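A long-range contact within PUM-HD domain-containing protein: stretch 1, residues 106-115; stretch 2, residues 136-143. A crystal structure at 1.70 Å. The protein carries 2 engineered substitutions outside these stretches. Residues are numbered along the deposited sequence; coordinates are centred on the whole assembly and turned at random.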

# COMPACT_ATOMS: atom_id res chain seq x y z
N ILE A 106 17.73 9.24 17.38
CA ILE A 106 16.40 9.66 16.96
C ILE A 106 15.29 9.01 17.75
O ILE A 106 14.13 9.39 17.56
CB ILE A 106 16.16 9.39 15.45
CG1 ILE A 106 16.19 7.89 15.18
CG2 ILE A 106 17.17 10.18 14.60
CD1 ILE A 106 15.77 7.48 13.76
N ILE A 107 15.60 8.04 18.62
CA ILE A 107 14.55 7.16 19.13
C ILE A 107 13.54 7.95 19.96
O ILE A 107 12.33 7.69 19.88
CB ILE A 107 15.16 5.98 19.91
CG1 ILE A 107 14.08 4.93 20.20
CG2 ILE A 107 15.83 6.43 21.20
CD1 ILE A 107 13.43 4.34 18.95
N ASP A 108 14.01 8.92 20.74
CA ASP A 108 13.11 9.58 21.69
C ASP A 108 12.02 10.39 21.00
O ASP A 108 10.96 10.60 21.60
CB ASP A 108 13.90 10.49 22.64
CG ASP A 108 14.81 9.71 23.59
OD1 ASP A 108 14.60 8.50 23.78
OD2 ASP A 108 15.73 10.34 24.15
N ARG A 109 12.23 10.83 19.76
CA ARG A 109 11.24 11.61 19.04
C ARG A 109 10.63 10.86 17.86
O ARG A 109 9.96 11.49 17.03
CB ARG A 109 11.85 12.93 18.55
CG ARG A 109 12.24 13.84 19.70
CD ARG A 109 12.38 15.28 19.26
NE ARG A 109 12.65 16.13 20.42
CZ ARG A 109 12.91 17.44 20.37
NH1 ARG A 109 12.93 18.08 19.21
NH2 ARG A 109 13.14 18.10 21.50
N VAL A 110 10.83 9.55 17.77
CA VAL A 110 10.17 8.74 16.75
C VAL A 110 8.67 8.98 16.76
O VAL A 110 8.07 9.07 15.68
CB VAL A 110 10.51 7.24 16.92
CG1 VAL A 110 9.49 6.35 16.23
CG2 VAL A 110 11.91 6.96 16.35
N PRO A 111 8.00 9.09 17.92
CA PRO A 111 6.54 9.32 17.88
C PRO A 111 6.14 10.61 17.19
O PRO A 111 5.01 10.70 16.68
CB PRO A 111 6.15 9.30 19.36
CG PRO A 111 7.15 8.41 19.99
CD PRO A 111 8.44 8.84 19.30
N GLU A 112 7.02 11.62 17.14
CA GLU A 112 6.76 12.83 16.36
C GLU A 112 7.20 12.68 14.91
O GLU A 112 6.48 13.10 13.99
CB GLU A 112 7.47 14.03 17.00
CG GLU A 112 7.17 14.22 18.49
CD GLU A 112 8.21 15.09 19.21
OE1 GLU A 112 8.86 15.95 18.57
OE2 GLU A 112 8.39 14.90 20.44
N TYR A 113 8.38 12.09 14.69
CA TYR A 113 8.93 11.96 13.34
C TYR A 113 8.00 11.17 12.43
O TYR A 113 7.97 11.40 11.21
CB TYR A 113 10.31 11.28 13.39
CG TYR A 113 11.38 12.06 14.14
CD1 TYR A 113 11.35 13.45 14.21
CD2 TYR A 113 12.41 11.40 14.80
CE1 TYR A 113 12.33 14.17 14.92
CE2 TYR A 113 13.41 12.11 15.50
CZ TYR A 113 13.36 13.48 15.55
OH TYR A 113 14.33 14.17 16.26
N ALA A 114 7.23 10.23 12.99
CA ALA A 114 6.41 9.38 12.12
C ALA A 114 5.38 10.18 11.34
O ALA A 114 4.96 9.76 10.25
CB ALA A 114 5.73 8.30 12.97
N PHE A 115 4.97 11.33 11.86
CA PHE A 115 3.95 12.17 11.24
C PHE A 115 4.51 13.25 10.33
O PHE A 115 3.73 13.97 9.69
CB PHE A 115 3.09 12.82 12.34
CG PHE A 115 2.33 11.83 13.15
CD1 PHE A 115 2.90 11.23 14.26
CD2 PHE A 115 1.06 11.47 12.77
CE1 PHE A 115 2.20 10.28 14.99
CE2 PHE A 115 0.36 10.53 13.50
CZ PHE A 115 0.92 9.93 14.60
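Stretch 2 136-143: IKILSQIR

A single side-chain amide ties the two stretches together: Gln-141 NE2 donates a hydrogen bond to the backbone carbonyl Ile-107 O at 2.7 Å, with an N-H...O angle of 175°, so that the bond is both short and almost perfectly straight. The rest of the contact is largely aliphatic. Gln-141 NE2 also lies 3.4 Å from Asp-108 O and 3.5 Å from Pro-111 CD, so the amide is set where the chain turns into the helix of stretch 1.

Stretch 2 belongs to a helix that begins earlier in the chain. Stretch 1 passes through a turn at Ile-107 to Arg-109, with Arg-109 at the N-cap position, and then enters the helix that starts at Val-110. The turn is held by its own backbone, Arg-109 N donating to Ile-106 O and Val-110 N to Ile-107 O, each at 3.2 Å. Ile-107 O therefore accepts from both Val-110 N and Gln-141 NE2. The two stretches run in the same general sense: the CA atoms of Ile-107 and Ile-138 are 6.6 Å apart, and four residues further along each chain those of Pro-111 and Ile-142 are 5.7 Å apart.

Gln-141 has the largest area covered by the other stretch. Its CA-to-CB bond points toward stretch 1, and chi1 and chi2 are both m. Glutamine suits this place because its methylene groups can pack against hydrocarbon while its amide serves a polar backbone atom: Gln-141 CB lies 3.7 Å from Val-110 CG1, and Gln-141 CG lies 3.7 Å from Ile-107 CD1.

Ile-107 also points toward stretch 2 and is the most heavily covered residue of stretch 1. With chi1 t and chi2 p, Ile-107 CD1 lies 3.5 Å from Lys-137 O and 3.9 Å from Ile-138 CA, against the backbone of the facing helix. A branched hydrocarbon side chain, with no polar group to satisfy, suits such close packing. Lys-137 adds the hydrocarbon part of its extended, all-t side chain, Lys-137 CE lying 4.0 Å from Ile-107 CG1.

Further along, the side-chain packing is mainly apolar. Val-110 is buried and directed toward stretch 2, and Val-110 CG1 meets several neighbours: Ile-138 CG2 at 4.3 Å and Ile-142 CD1 at 3.8 Å, besides Gln-141. The CA-to-CB bond of Ile-142 points sideways, but the end of its side chain comes nearer, and Ile-142 CD1 also lies 3.7 Å from Ala-114 CB. A small methyl is well matched to this spot, since the isoleucine supplies the reach.

Pro-111 suits the first turn of a helix, where its lack of an amide hydrogen costs little. By contrast, Leu-139 directs its CA-to-CB bond away from stretch 1 and takes no part. Together the two surfaces bury 430 Å².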

# COMPACT_ATOMS: atom_id res chain seq x y z
N ILE A 136 12.60 -3.47 16.20
CA ILE A 136 11.71 -3.59 17.35
C ILE A 136 11.81 -2.36 18.24
O ILE A 136 10.81 -1.88 18.79
CB ILE A 136 12.03 -4.88 18.13
CG1 ILE A 136 11.70 -6.11 17.30
CG2 ILE A 136 11.28 -4.91 19.45
CD1 ILE A 136 12.21 -7.41 17.91
N LYS A 137 13.02 -1.81 18.38
CA LYS A 137 13.20 -0.61 19.18
C LYS A 137 12.42 0.57 18.60
O LYS A 137 11.75 1.31 19.33
CB LYS A 137 14.70 -0.29 19.28
CG LYS A 137 15.04 0.81 20.26
CD LYS A 137 16.55 0.95 20.48
CE LYS A 137 16.84 2.21 21.28
NZ LYS A 137 18.29 2.44 21.51
N ILE A 138 12.47 0.74 17.28
CA ILE A 138 11.69 1.80 16.63
C ILE A 138 10.20 1.56 16.83
O ILE A 138 9.44 2.49 17.17
CB ILE A 138 12.05 1.90 15.14
CG1 ILE A 138 13.48 2.44 15.00
CG2 ILE A 138 11.05 2.78 14.39
CD1 ILE A 138 13.91 2.60 13.56
N LEU A 139 9.74 0.32 16.62
CA LEU A 139 8.31 0.04 16.76
C LEU A 139 7.83 0.26 18.18
O LEU A 139 6.67 0.65 18.39
CB LEU A 139 8.02 -1.40 16.34
CG LEU A 139 8.16 -1.70 14.85
CD1 LEU A 139 7.73 -3.13 14.53
CD2 LEU A 139 7.36 -0.69 14.06
N SER A 140 8.70 0.04 19.17
CA SER A 140 8.31 0.26 20.56
C SER A 140 7.90 1.70 20.82
O SER A 140 7.10 1.97 21.73
CB SER A 140 9.46 -0.16 21.49
OG SER A 140 10.42 0.88 21.60
N GLN A 141 8.41 2.64 20.02
CA GLN A 141 7.97 4.03 20.09
C GLN A 141 6.72 4.27 19.26
O GLN A 141 5.82 5.01 19.68
CB GLN A 141 9.11 4.95 19.62
CG GLN A 141 10.19 5.12 20.66
CD GLN A 141 9.77 6.09 21.74
OE1 GLN A 141 8.86 5.81 22.52
NE2 GLN A 141 10.41 7.26 21.78
N ILE A 142 6.64 3.66 18.07
CA ILE A 142 5.44 3.74 17.25
C ILE A 142 4.22 3.26 18.03
O ILE A 142 3.10 3.75 17.82
CB ILE A 142 5.65 2.94 15.94
CG1 ILE A 142 6.73 3.61 15.08
CG2 ILE A 142 4.36 2.81 15.15
CD1 ILE A 142 6.37 4.98 14.59
N ARG A 143 4.44 2.34 18.98
CA ARG A 143 3.38 1.81 19.83
C ARG A 143 2.56 2.93 20.47
O ARG A 143 1.33 2.82 20.61
CB ARG A 143 4.00 0.94 20.92
CG ARG A 143 3.56 -0.50 20.95
CD ARG A 143 4.31 -1.26 22.05
NE ARG A 143 4.86 -2.50 21.52
CZ ARG A 143 4.20 -3.65 21.50
NH1 ARG A 143 4.77 -4.74 20.99
NH2 ARG A 143 2.98 -3.71 22.00